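Local coordinates for protein leucine aminopeptidase (PDB 3TC8) that binds zinc and probably works as an exopeptidase of family M28, removing residues from the amino ends of peptides, at residues Y30-V35 with D285-I290; A125-S130 with L198-G203; G133-I138 with I153-A158. All blocks are in the same frame, centred on the assembly; numbering follows the deposited sequence.

Contact 1: residues Y30-V35 with D285-I290; sequences YVANQV and DNMENI
Val31, Ala32 and Val35, one flank of helix 24-36, close around a single long side chain, that of Met287, present here as selenomethionine. Val31 comes first. Its CG1, anti to the backbone N (chi1 -177°), approaches Met287 SE to 3.7 Å, the two side chains crossing obliquely. The same methyl also lies 4.3 Å from CG1 of Ile290, so that Val31 touches the first residue of the short 3-10 turn 287-289 and the residue that follows the turn. Ala32, next along the helix, offers little bulk, and the tip of the selenomethionine uses this: CE rests 4.0 Å from Ala32 CB, and SE stands 3.9 Å from Ala32 CA, close against the helix backbone. The next turn of the helix brings Val35 past Met287 in the opposite direction, with CG2 placed 3.9 Å from SE and CG1 beside Met287 CG. Bends at both chi2 and chi3 of Met287 keep its end folded in among these three residues. No hydrogen bond spans the two segments; the contact is apolar throughout. Polar order is local instead. Tyr30 O takes Gln34 N on one face of its plane and Gln34 NE2 on the other, and Gln34 NE2 also bonds Gly129 O of helix 125-144. On the loop side, Asn286 OD1 accepts from Glu288 N at 3.1 Å, with the donor above the carbonyl plane. The arrangement is thus an apolar seat on an N-terminal helix for an Asx turn that leads into a 3-10 turn, just before the final helix 292-308.

Contact 2: residues A125-S130 with L198-G203; sequences ADDGGS and LLDMVG
The zinc site of this M28-family protein takes one ligand, Asp127, from the place where the start of helix 125-144 meets Met201 to Gly203, just beyond strand 195-200. Asp126 sends its carboxylate across the side chain of Met201 at about a right angle. OD1 accepts from Gly203 N at 2.9 Å, on its syn side and 21° out of the carboxylate plane, while OD2 bonds Tyr279 OH and a water that also gives a weak bond to Met201 O. Ser130 supplies the second link: with chi1 at 67°, OG sits between its own backbone N and carbonyl carbon, donates to Asp126 O at 2.7 Å on a lone pair of that carbonyl, and accepts from Val202 N at 3.0 Å. The turn passes so near Ser130 that a CB on Gly203 would clash with that of the serine. The selenomethionine side chain of Met201 lies against the neighbouring aspartate, its SE 4.1 Å from Asp127 CB. Asp127 OD2 binds the zinc together with Asp160 and His281, whereas OD1 bonds His102 NE2 and stands 3.7 Å from Asp200 OD1, the two carboxylate planes turned 50° apart. A second water accepts from Gly128 N and Met201 N and lies 2.7 Å from Asp200 OD1, to which it probably donates. At Gly128 the backbone angles would jam any CB against the preceding carbonyl O. Bonds from residues before and after the metal ligand in sequence thus tie the helix start to the turn following strand 195-200, the setting of a metal-binding aspartate in a zinc exopeptidase.

Contact 3: residues G133-I138 with I153-A158; sequences GALLEI and IIFFDA
Phe155 presents the edge of its ring, rather than a face, to Leu135 and Leu136 of helix 125-144. Leu135 CB lies in the plane of the ring, 3.8 Å from CE1, and CD1 of the same leucine follows at 4.1 Å from Phe155 CE1; the two side chains slide past each other in opposite directions. Leu136 behaves differently. Its side chain crosses that of Phe155 at about a right angle, and CD2, again near the ring plane, meets Phe155 CZ at 3.8 Å and CE2 at 3.9 Å. The ring tip is therefore fitted between two successive helix residues. CG of Phe155 is anti to the carbonyl carbon (chi1 -53°), and the far atoms of the ring, CE1, CZ and CE2, make the contact. Two residues earlier on the same side of the strand, Ile153 CG2 comes to 4.2 Å from Leu135 CB, so Leu135 is met by both Ile153 and Phe155. Leu54 and Leu58 of helix 45-60 also touch Phe155. An alanine in place of Phe155 would probably open a gap between helix and strand, leaving Leu136 CD2 and Leu135 CB without the ring edge they rest on. Ile154 points away from the helix and lays CG2 over the centre of the Phe156 ring, which in turn makes an edge-to-face contact with Trp182. Helix segment and strand run nearly antiparallel, at 158° and 9.6 Å between their axes. That is the return half of a beta-alpha-beta crossover, in which helix 125-144 joins the neighbouring parallel strands 96-102 and 150-156 of an alpha/beta sheet.

The three contacts fall inside one another along the chain: 30-35 pairs with 285-290 outermost, 125-130 with 198-203 within it, and 133-138 with 153-158 innermost. Helix 125-144 is common to contacts 2 and 3, whose centres lie about 9 Å apart; both reach the same mixed sheet, and Leu199 packs on Ala134 and Leu135 between them. Contact 1 is centred about 9 Å from contact 2 and about 14 Å from contact 3. Asp285 joins it to the zinc site through probable hydrogen bonds to the backbone N of Asp126 and Asp127, while Tyr30 packs on Leu136. Distant parts of the sequence thus converge on one helix whose first turn carries a zinc ligand.

Contact 1: residues Y30-V35 with D285-I290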
ATOM      1  N   TYR A  30      -8.199  11.883  -1.275  1.00  8.48           N
ATOM      2  CA  TYR A  30      -7.288  11.391  -0.224  1.00  8.04           C
ATOM      3  C   TYR A  30      -5.855  11.296  -0.712  1.00  8.45           C
ATOM      4  O   TYR A  30      -4.915  11.532   0.060  1.00  9.21           O
ATOM      5  CB  TYR A  30      -7.769  10.060   0.350  1.00  8.46           C
ATOM      6  CG  TYR A  30      -8.957  10.098   1.261  1.00  8.10           C
ATOM      7  CD1 TYR A  30      -9.003  10.991   2.320  1.00  8.80           C
ATOM      8  CD2 TYR A  30     -10.012   9.238   1.109  1.00  8.61           C
ATOM      9  CE1 TYR A  30     -10.088  11.011   3.206  1.00  9.98           C
ATOM     10  CE2 TYR A  30     -11.080   9.246   1.980  1.00  8.97           C
ATOM     11  CZ  TYR A  30     -11.109  10.148   3.029  1.00  9.26           C
ATOM     12  OH  TYR A  30     -12.195  10.129   3.881  1.00 11.81           O
ATOM     13  N   VAL A  31      -5.635  10.881  -1.961  1.00  8.46           N
ATOM     14  CA  VAL A  31      -4.302  10.912  -2.533  1.00  8.51           C
ATOM     15  C   VAL A  31      -3.777  12.334  -2.546  1.00  8.59           C
ATOM     16  O   VAL A  31      -2.638  12.603  -2.123  1.00  9.36           O
ATOM     17  CB  VAL A  31      -4.244  10.251  -3.946  1.00  8.42           C
ATOM     18  CG1 VAL A  31      -2.821  10.235  -4.473  1.00  9.53           C
ATOM     19  CG2 VAL A  31      -4.818   8.837  -3.955  1.00  9.18           C
ATOM     20  N   ALA A  32      -4.580  13.242  -3.087  1.00  8.70           N
ATOM     21  CA  ALA A  32      -4.173  14.641  -3.187  1.00  9.40           C
ATOM     22  C   ALA A  32      -3.831  15.219  -1.800  1.00  9.68           C
ATOM     23  O   ALA A  32      -2.885  15.999  -1.657  1.00 10.09           O
ATOM     24  CB  ALA A  32      -5.318  15.456  -3.833  1.00 10.48           C
ATOM     25  N   ASN A  33      -4.599  14.843  -0.787  1.00  9.09           N
ATOM     26  CA  ASN A  33      -4.374  15.378   0.553  1.00  9.95           C
ATOM     27  C   ASN A  33      -3.027  14.923   1.108  1.00  9.30           C
ATOM     28  O   ASN A  33      -2.354  15.703   1.766  1.00 11.25           O
ATOM     29  CB  ASN A  33      -5.481  14.977   1.524  1.00  9.45           C
ATOM     30  CG  ASN A  33      -6.793  15.703   1.257  1.00  9.50           C
ATOM     31  OD1 ASN A  33      -6.854  16.671   0.490  1.00 10.50           O
ATOM     32  ND2 ASN A  33      -7.870  15.205   1.866  1.00 11.40           N
ATOM     33  N   GLN A  34      -2.634  13.684   0.857  1.00  8.36           N
ATOM     34  CA  GLN A  34      -1.307  13.228   1.231  1.00  8.16           C
ATOM     35  C   GLN A  34      -0.201  14.012   0.527  1.00  8.02           C
ATOM     36  O   GLN A  34       0.750  14.502   1.166  1.00  9.39           O
ATOM     37  CB  GLN A  34      -1.149  11.742   0.941  1.00  8.31           C
ATOM     38  CG  GLN A  34      -2.029  10.841   1.815  1.00  8.31           C
ATOM     39  CD  GLN A  34      -2.020   9.466   1.239  1.00  8.09           C
ATOM     40  OE1 GLN A  34      -1.045   8.714   1.420  1.00  8.48           O
ATOM     41  NE2 GLN A  34      -3.058   9.144   0.485  1.00  8.68           N
ATOM     42  N   VAL A  35      -0.330  14.140  -0.769  1.00  8.06           N
ATOM     43  CA  VAL A  35       0.687  14.786  -1.576  1.00  9.20           C
ATOM     44  C   VAL A  35       0.840  16.258  -1.166  1.00  9.68           C
ATOM     45  O   VAL A  35       1.930  16.813  -1.238  1.00 10.35           O
ATOM     46  CB  VAL A  35       0.396  14.580  -3.080  1.00  9.77           C
ATOM     47  CG1 VAL A  35       1.325  15.438  -3.933  1.00 11.76           C
ATOM     48  CG2 VAL A  35       0.567  13.089  -3.420  1.00 11.36           C
ATOM     49  N   ASP A 285       6.540  10.888 -10.457  1.00 10.65           N
ATOM     50  CA  ASP A 285       5.542  10.213  -9.618  1.00 10.68           C
ATOM     51  C   ASP A 285       4.776  11.271  -8.793  1.00 10.40           C
ATOM     52  O   ASP A 285       4.933  11.410  -7.568  1.00 11.58           O
ATOM     53  CB  ASP A 285       6.157   9.138  -8.734  1.00 10.39           C
ATOM     54  CG  ASP A 285       5.094   8.351  -7.983  1.00  9.55           C
ATOM     55  OD1 ASP A 285       3.894   8.554  -8.269  1.00 10.23           O
ATOM     56  OD2 ASP A 285       5.450   7.604  -7.064  1.00 10.92           O
ATOM     57  N   ASN A 286       3.901  11.937  -9.525  1.00 10.47           N
ATOM     58  CA  ASN A 286       3.171  13.075  -9.027  1.00 11.02           C
ATOM     59  C   ASN A 286       1.668  12.921  -9.370  1.00 10.58           C
ATOM     60  O   ASN A 286       1.229  11.895  -9.895  1.00 10.87           O
ATOM     61  CB  ASN A 286       3.795  14.397  -9.535  1.00 12.68           C
ATOM     62  CG  ASN A 286       3.720  14.537 -10.996  1.00 13.80           C
ATOM     63  OD1 ASN A 286       2.859  13.972 -11.650  1.00 15.16           O
ATOM     64  ND2 ASN A 286       4.655  15.289 -11.566  1.00 17.77           N
HETATM   65  N   MSE A 287       0.880  13.927  -9.067  1.00 11.12           N
HETATM   66  CA  MSE A 287      -0.558  13.791  -9.193  1.00 11.06           C
HETATM   67  C   MSE A 287      -1.022  13.621 -10.625  1.00 12.09           C
HETATM   68  O   MSE A 287      -2.127  13.115 -10.847  1.00 12.06           O
HETATM   69  CB  MSE A 287      -1.297  14.964  -8.560  1.00 12.47           C
HETATM   70  CG  MSE A 287      -1.303  15.013  -7.026  1.00 13.11           C
HETATM   71 SE   MSE A 287      -2.131  13.456  -6.235  0.75 14.62          SE
HETATM   72  CE  MSE A 287      -3.860  13.522  -7.047  1.00 15.37           C
ATOM     73  N   GLU A 288      -0.212  13.987 -11.615  1.00 12.40           N
ATOM     74  CA  GLU A 288      -0.691  13.947 -12.979  0.50 12.66           C
ATOM     75  C   GLU A 288      -1.031  12.542 -13.477  1.00 11.99           C
ATOM     76  O   GLU A 288      -1.915  12.425 -14.326  1.00 14.36           O
ATOM     77  CB  GLU A 288       0.284  14.637 -13.931  0.50 13.11           C
ATOM     78  CG  GLU A 288       0.652  16.059 -13.520  0.50 15.43           C
ATOM     79  CD  GLU A 288       1.616  16.740 -14.450  0.50 21.72           C
ATOM     80  OE1 GLU A 288       2.495  17.454 -13.932  0.50 25.71           O
ATOM     81  OE2 GLU A 288       1.473  16.564 -15.677  0.50 24.68           O
ATOM     82  N   ASN A 289      -0.430  11.505 -12.900  1.00 11.26           N
ATOM     83  CA  ASN A 289      -0.734  10.160 -13.360  1.00 11.13           C
ATOM     84  C   ASN A 289      -1.955   9.542 -12.699  1.00 10.30           C
ATOM     85  O   ASN A 289      -2.383   8.474 -13.108  1.00 11.35           O
ATOM     86  CB  ASN A 289       0.438   9.235 -13.107  1.00 11.56           C
ATOM     87  CG  ASN A 289       1.719   9.749 -13.681  1.00 12.53           C
ATOM     88  OD1 ASN A 289       2.716   9.984 -12.916  1.00 15.09           O
ATOM     89  ND2 ASN A 289       1.757   9.938 -14.964  1.00 13.05           N
ATOM     90  N   ILE A 290      -2.442  10.132 -11.611  1.00 10.10           N
ATOM     91  CA  ILE A 290      -3.461   9.503 -10.808  1.00 10.20           C
ATOM     92  C   ILE A 290      -4.791   9.584 -11.524  1.00 10.22           C
ATOM     93  O   ILE A 290      -5.151  10.630 -12.062  1.00 12.43           O
ATOM     94  CB  ILE A 290      -3.494  10.120  -9.403  1.00 10.43           C
ATOM     95  CG1 ILE A 290      -2.087  10.027  -8.744  1.00 10.55           C
ATOM     96  CG2 ILE A 290      -4.559   9.453  -8.509  1.00 11.13           C
ATOM     97  CD1 ILE A 290      -1.543   8.615  -8.546  1.00 11.97           C
TER

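Contact 2: residues A125-S130 with L198-G203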
ATOM      1  N   ALA A 125       2.956  10.130  -5.308  1.00  8.97           N
ATOM      2  CA  ALA A 125       1.511  10.131  -5.472  1.00  8.71           C
ATOM      3  C   ALA A 125       1.022   8.703  -5.747  1.00  8.50           C
ATOM      4  O   ALA A 125       0.042   8.275  -5.119  1.00  9.23           O
ATOM      5  CB  ALA A 125       1.124  11.034  -6.640  1.00 10.18           C
ATOM      6  N   ASP A 126       1.633   8.004  -6.709  1.00  8.47           N
ATOM      7  CA  ASP A 126       1.242   6.638  -6.982  1.00  8.45           C
ATOM      8  C   ASP A 126       1.938   5.683  -6.019  1.00  8.89           C
ATOM      9  O   ASP A 126       1.309   4.764  -5.476  1.00  9.41           O
ATOM     10  CB  ASP A 126       1.495   6.278  -8.430  1.00  8.75           C
ATOM     11  CG  ASP A 126       0.715   5.089  -8.933  1.00  9.26           C
ATOM     12  OD1 ASP A 126      -0.298   4.719  -8.307  1.00  9.08           O
ATOM     13  OD2 ASP A 126       1.133   4.544  -9.980  1.00 11.13           O
ATOM     14  N   ASP A 127       3.249   5.843  -5.819  1.00  8.45           N
ATOM     15  CA  ASP A 127       4.050   5.005  -4.941  1.00  8.15           C
ATOM     16  C   ASP A 127       3.950   5.542  -3.526  1.00  9.24           C
ATOM     17  O   ASP A 127       4.778   6.317  -3.056  1.00 10.54           O
ATOM     18  CB  ASP A 127       5.439   4.983  -5.462  1.00  8.78           C
ATOM     19  CG  ASP A 127       6.324   3.919  -4.898  1.00  9.48           C
ATOM     20  OD1 ASP A 127       5.970   3.255  -3.917  1.00 10.38           O
ATOM     21  OD2 ASP A 127       7.448   3.807  -5.465  1.00 12.79           O
ATOM     22  N   GLY A 128       2.894   5.140  -2.849  1.00  9.13           N
ATOM     23  CA  GLY A 128       2.510   5.543  -1.512  1.00 10.14           C
ATOM     24  C   GLY A 128       1.106   6.127  -1.469  1.00  9.50           C
ATOM     25  O   GLY A 128       0.185   5.571  -0.852  1.00  9.85           O
ATOM     26  N   GLY A 129       0.896   7.248  -2.116  1.00  8.67           N
ATOM     27  CA  GLY A 129      -0.384   7.898  -2.026  1.00  8.51           C
ATOM     28  C   GLY A 129      -1.545   7.064  -2.463  1.00  7.31           C
ATOM     29  O   GLY A 129      -2.584   7.061  -1.815  1.00  7.91           O
ATOM     30  N   SER A 130      -1.407   6.349  -3.571  1.00  7.32           N
ATOM     31  CA  SER A 130      -2.562   5.660  -4.189  1.00  7.93           C
ATOM     32  C   SER A 130      -3.104   4.568  -3.283  1.00  7.04           C
ATOM     33  O   SER A 130      -4.319   4.488  -3.084  1.00  7.72           O
ATOM     34  CB  SER A 130      -2.205   5.092  -5.543  1.00  8.14           C
ATOM     35  OG  SER A 130      -1.255   4.031  -5.436  1.00  8.52           O
ATOM     36  N   LEU A 198      -2.288  -6.211  -0.060  1.00  7.47           N
ATOM     37  CA  LEU A 198      -1.485  -5.011  -0.208  1.00  7.08           C
ATOM     38  C   LEU A 198      -1.893  -4.284  -1.480  1.00  6.99           C
ATOM     39  O   LEU A 198      -1.985  -4.892  -2.529  1.00  7.76           O
ATOM     40  CB  LEU A 198      -0.015  -5.420  -0.291  1.00  7.45           C
ATOM     41  CG  LEU A 198       1.000  -4.340  -0.676  1.00  7.44           C
ATOM     42  CD1 LEU A 198       1.005  -3.168   0.299  1.00  8.91           C
ATOM     43  CD2 LEU A 198       2.382  -4.938  -0.764  1.00  8.74           C
ATOM     44  N   LEU A 199      -2.074  -2.974  -1.385  1.00  7.05           N
ATOM     45  CA  LEU A 199      -2.267  -2.111  -2.526  1.00  7.38           C
ATOM     46  C   LEU A 199      -0.998  -1.266  -2.656  1.00  7.46           C
ATOM     47  O   LEU A 199      -0.641  -0.544  -1.711  1.00  7.97           O
ATOM     48  CB  LEU A 199      -3.458  -1.185  -2.346  1.00  7.93           C
ATOM     49  CG  LEU A 199      -4.819  -1.849  -2.034  1.00  8.77           C
ATOM     50  CD1 LEU A 199      -5.911  -0.799  -1.955  1.00  9.98           C
ATOM     51  CD2 LEU A 199      -5.100  -2.933  -3.038  1.00  9.60           C
ATOM     52  N   ASP A 200      -0.391  -1.279  -3.812  1.00  7.18           N
ATOM     53  CA  ASP A 200       0.809  -0.475  -4.070  1.00  7.91           C
ATOM     54  C   ASP A 200       0.766   0.008  -5.513  1.00  7.95           C
ATOM     55  O   ASP A 200       0.649  -0.825  -6.395  1.00  9.40           O
ATOM     56  CB  ASP A 200       2.055  -1.326  -3.787  1.00  9.42           C
ATOM     57  CG  ASP A 200       3.355  -0.566  -3.794  1.00 10.46           C
ATOM     58  OD1 ASP A 200       3.368   0.673  -3.867  1.00 11.31           O
ATOM     59  OD2 ASP A 200       4.458  -1.208  -3.664  1.00 11.01           O
HETATM   60  N   MSE A 201       0.814   1.309  -5.751  1.00  7.80           N
HETATM   61  CA  MSE A 201       0.744   1.815  -7.131  1.00  7.72           C
HETATM   62  C   MSE A 201      -0.511   1.339  -7.866  1.00  7.91           C
HETATM   63  O   MSE A 201      -0.441   0.659  -8.894  1.00  8.63           O
HETATM   64  CB  MSE A 201       2.050   1.511  -7.931  1.00  8.23           C
HETATM   65  CG  MSE A 201       3.272   2.210  -7.322  1.00  9.40           C
HETATM   66 SE   MSE A 201       4.854   2.050  -8.299  0.75 11.58          SE
HETATM   67  CE  MSE A 201       4.626   3.434  -9.361  1.00 18.17           C
ATOM     68  N   VAL A 202      -1.627   1.707  -7.265  1.00  8.12           N
ATOM     69  CA  VAL A 202      -2.957   1.375  -7.742  1.00  8.51           C
ATOM     70  C   VAL A 202      -3.728   2.584  -8.266  1.00  8.70           C
ATOM     71  O   VAL A 202      -4.945   2.531  -8.394  1.00  9.64           O
ATOM     72  CB  VAL A 202      -3.777   0.624  -6.680  1.00  8.18           C
ATOM     73  CG1 VAL A 202      -3.151  -0.737  -6.386  1.00  9.25           C
ATOM     74  CG2 VAL A 202      -3.990   1.461  -5.460  1.00  8.87           C
ATOM     75  N   GLY A 203      -3.014   3.666  -8.604  1.00  8.16           N
ATOM     76  CA  GLY A 203      -3.658   4.855  -9.086  1.00  9.39           C
ATOM     77  C   GLY A 203      -3.349   5.292 -10.483  1.00  9.82           C
ATOM     78  O   GLY A 203      -3.982   6.242 -10.977  1.00 10.73           O
TER
HETATM   79  O   HOH W   1      -0.401   2.622 -10.974  1.00 10.28           O
HETATM   80  O   HOH W   2       1.604   2.629  -3.243  1.00 13.89           O

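Contact 3: residues G133-I138 with I153-A158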
ATOM      1  N   GLY A 133      -4.740   6.117  -0.231  1.00  7.38           N
ATOM      2  CA  GLY A 133      -6.000   6.809  -0.543  1.00  8.18           C
ATOM      3  C   GLY A 133      -7.128   5.838  -0.846  1.00  7.59           C
ATOM      4  O   GLY A 133      -8.265   6.060  -0.413  1.00  7.87           O
ATOM      5  N   ALA A 134      -6.827   4.759  -1.569  1.00  7.63           N
ATOM      6  CA  ALA A 134      -7.806   3.714  -1.807  1.00  7.82           C
ATOM      7  C   ALA A 134      -8.246   3.093  -0.485  1.00  7.18           C
ATOM      8  O   ALA A 134      -9.443   2.862  -0.249  1.00  7.61           O
ATOM      9  CB  ALA A 134      -7.319   2.686  -2.774  1.00  8.58           C
ATOM     10  N   LEU A 135      -7.290   2.788   0.394  1.00  7.22           N
ATOM     11  CA  LEU A 135      -7.630   2.206   1.682  1.00  7.46           C
ATOM     12  C   LEU A 135      -8.399   3.158   2.575  1.00  7.56           C
ATOM     13  O   LEU A 135      -9.270   2.706   3.331  1.00  7.66           O
ATOM     14  CB  LEU A 135      -6.393   1.703   2.411  1.00  7.77           C
ATOM     15  CG  LEU A 135      -5.753   0.444   1.829  1.00  8.29           C
ATOM     16  CD1 LEU A 135      -4.562  -0.014   2.654  1.00 11.03           C
ATOM     17  CD2 LEU A 135      -6.734  -0.724   1.654  1.00 10.70           C
ATOM     18  N   LEU A 136      -8.134   4.459   2.540  1.00  7.13           N
ATOM     19  CA  LEU A 136      -8.922   5.397   3.281  1.00  7.85           C
ATOM     20  C   LEU A 136     -10.364   5.380   2.823  1.00  7.16           C
ATOM     21  O   LEU A 136     -11.266   5.409   3.657  1.00  7.84           O
ATOM     22  CB  LEU A 136      -8.368   6.832   3.218  1.00  8.18           C
ATOM     23  CG  LEU A 136      -7.083   7.079   4.026  1.00  8.89           C
ATOM     24  CD1 LEU A 136      -6.507   8.439   3.600  1.00 10.34           C
ATOM     25  CD2 LEU A 136      -7.379   7.088   5.547  1.00  9.47           C
ATOM     26  N   GLU A 137     -10.599   5.345   1.524  1.00  7.11           N
ATOM     27  CA  GLU A 137     -11.967   5.299   1.033  1.00  8.02           C
ATOM     28  C   GLU A 137     -12.655   3.985   1.386  1.00  7.76           C
ATOM     29  O   GLU A 137     -13.827   3.959   1.777  1.00  8.43           O
ATOM     30  CB  GLU A 137     -11.984   5.586  -0.450  1.00  8.49           C
ATOM     31  CG  GLU A 137     -13.343   5.431  -1.108  1.00  8.92           C
ATOM     32  CD  GLU A 137     -14.448   6.286  -0.510  1.00  9.10           C
ATOM     33  OE1 GLU A 137     -14.156   7.286   0.190  1.00  9.54           O
ATOM     34  OE2 GLU A 137     -15.653   6.005  -0.800  1.00 10.41           O
ATOM     35  N   ILE A 138     -11.932   2.868   1.311  1.00  8.19           N
ATOM     36  CA  ILE A 138     -12.437   1.568   1.753  1.00  8.28           C
ATOM     37  C   ILE A 138     -12.814   1.624   3.227  1.00  8.23           C
ATOM     38  O   ILE A 138     -13.893   1.213   3.637  1.00  8.49           O
ATOM     39  CB  ILE A 138     -11.422   0.461   1.438  1.00  8.05           C
ATOM     40  CG1 ILE A 138     -11.392   0.175  -0.059  1.00  8.98           C
ATOM     41  CG2 ILE A 138     -11.706  -0.831   2.252  1.00  9.24           C
ATOM     42  CD1 ILE A 138     -10.163  -0.508  -0.539  1.00 10.16           C
ATOM     43  N   ILE A 153      -6.781  -2.088   8.794  1.00  8.02           N
ATOM     44  CA  ILE A 153      -6.158  -1.232   7.782  1.00  8.30           C
ATOM     45  C   ILE A 153      -4.788  -0.877   8.351  1.00  8.30           C
ATOM     46  O   ILE A 153      -4.748  -0.269   9.437  1.00  9.24           O
ATOM     47  CB  ILE A 153      -6.970   0.034   7.546  1.00  8.82           C
ATOM     48  CG1 ILE A 153      -8.446  -0.212   7.205  1.00 10.60           C
ATOM     49  CG2 ILE A 153      -6.266   0.948   6.589  1.00  9.59           C
ATOM     50  CD1 ILE A 153      -8.660  -0.830   5.877  1.00 11.51           C
ATOM     51  N   ILE A 154      -3.734  -1.166   7.644  1.00  7.06           N
ATOM     52  CA  ILE A 154      -2.388  -0.786   8.103  1.00  7.63           C
ATOM     53  C   ILE A 154      -1.660   0.022   7.036  1.00  6.83           C
ATOM     54  O   ILE A 154      -1.530  -0.395   5.910  1.00  7.42           O
ATOM     55  CB  ILE A 154      -1.501  -1.952   8.582  1.00  8.01           C
ATOM     56  CG1 ILE A 154      -2.251  -2.752   9.651  1.00  9.02           C
ATOM     57  CG2 ILE A 154      -0.165  -1.380   9.079  1.00  9.57           C
ATOM     58  CD1 ILE A 154      -1.420  -3.871  10.327  1.00 11.26           C
ATOM     59  N   PHE A 155      -1.213   1.213   7.490  1.00  7.31           N
ATOM     60  CA  PHE A 155      -0.309   2.032   6.717  1.00  7.34           C
ATOM     61  C   PHE A 155       1.107   1.823   7.296  1.00  7.26           C
ATOM     62  O   PHE A 155       1.404   2.268   8.393  1.00  7.95           O
ATOM     63  CB  PHE A 155      -0.719   3.491   6.746  1.00  7.82           C
ATOM     64  CG  PHE A 155      -2.169   3.747   6.355  1.00  8.04           C
ATOM     65  CD1 PHE A 155      -2.797   3.026   5.359  1.00  7.86           C
ATOM     66  CD2 PHE A 155      -2.865   4.743   7.008  1.00  8.65           C
ATOM     67  CE1 PHE A 155      -4.123   3.315   5.043  1.00  9.00           C
ATOM     68  CE2 PHE A 155      -4.199   5.049   6.656  1.00  8.80           C
ATOM     69  CZ  PHE A 155      -4.794   4.298   5.659  1.00  9.23           C
ATOM     70  N   PHE A 156       1.925   1.122   6.521  1.00  7.43           N
ATOM     71  CA  PHE A 156       3.302   0.812   6.925  1.00  7.51           C
ATOM     72  C   PHE A 156       4.248   1.929   6.482  1.00  7.16           C
ATOM     73  O   PHE A 156       4.156   2.455   5.397  1.00  7.40           O
ATOM     74  CB  PHE A 156       3.740  -0.521   6.321  1.00  8.07           C
ATOM     75  CG  PHE A 156       3.094  -1.710   6.959  1.00  7.95           C
ATOM     76  CD1 PHE A 156       3.392  -2.075   8.241  1.00  8.08           C
ATOM     77  CD2 PHE A 156       2.216  -2.525   6.242  1.00  8.24           C
ATOM     78  CE1 PHE A 156       2.834  -3.176   8.818  1.00  8.87           C
ATOM     79  CE2 PHE A 156       1.657  -3.644   6.855  1.00  8.66           C
ATOM     80  CZ  PHE A 156       1.994  -3.987   8.120  1.00  8.83           C
ATOM     81  N   ASP A 157       5.161   2.238   7.383  1.00  7.91           N
ATOM     82  CA  ASP A 157       6.150   3.275   7.155  1.00  8.11           C
ATOM     83  C   ASP A 157       7.453   2.724   6.664  1.00  8.00           C
ATOM     84  O   ASP A 157       7.713   1.511   6.675  1.00  8.77           O
ATOM     85  CB  ASP A 157       6.395   4.044   8.479  1.00  8.59           C
ATOM     86  CG  ASP A 157       6.958   5.430   8.327  1.00  8.43           C
ATOM     87  OD1 ASP A 157       7.150   5.923   7.190  1.00  8.72           O
ATOM     88  OD2 ASP A 157       7.111   6.072   9.391  1.00  9.74           O
ATOM     89  N   ALA A 158       8.262   3.621   6.135  1.00  8.86           N
ATOM     90  CA  ALA A 158       9.657   3.343   5.822  1.00  8.75           C
ATOM     91  C   ALA A 158       9.782   2.148   4.873  1.00  8.80           C
ATOM     92  O   ALA A 158      10.742   1.371   4.975  1.00  9.48           O
ATOM     93  CB  ALA A 158      10.468   3.181   7.074  1.00 10.48           C
TER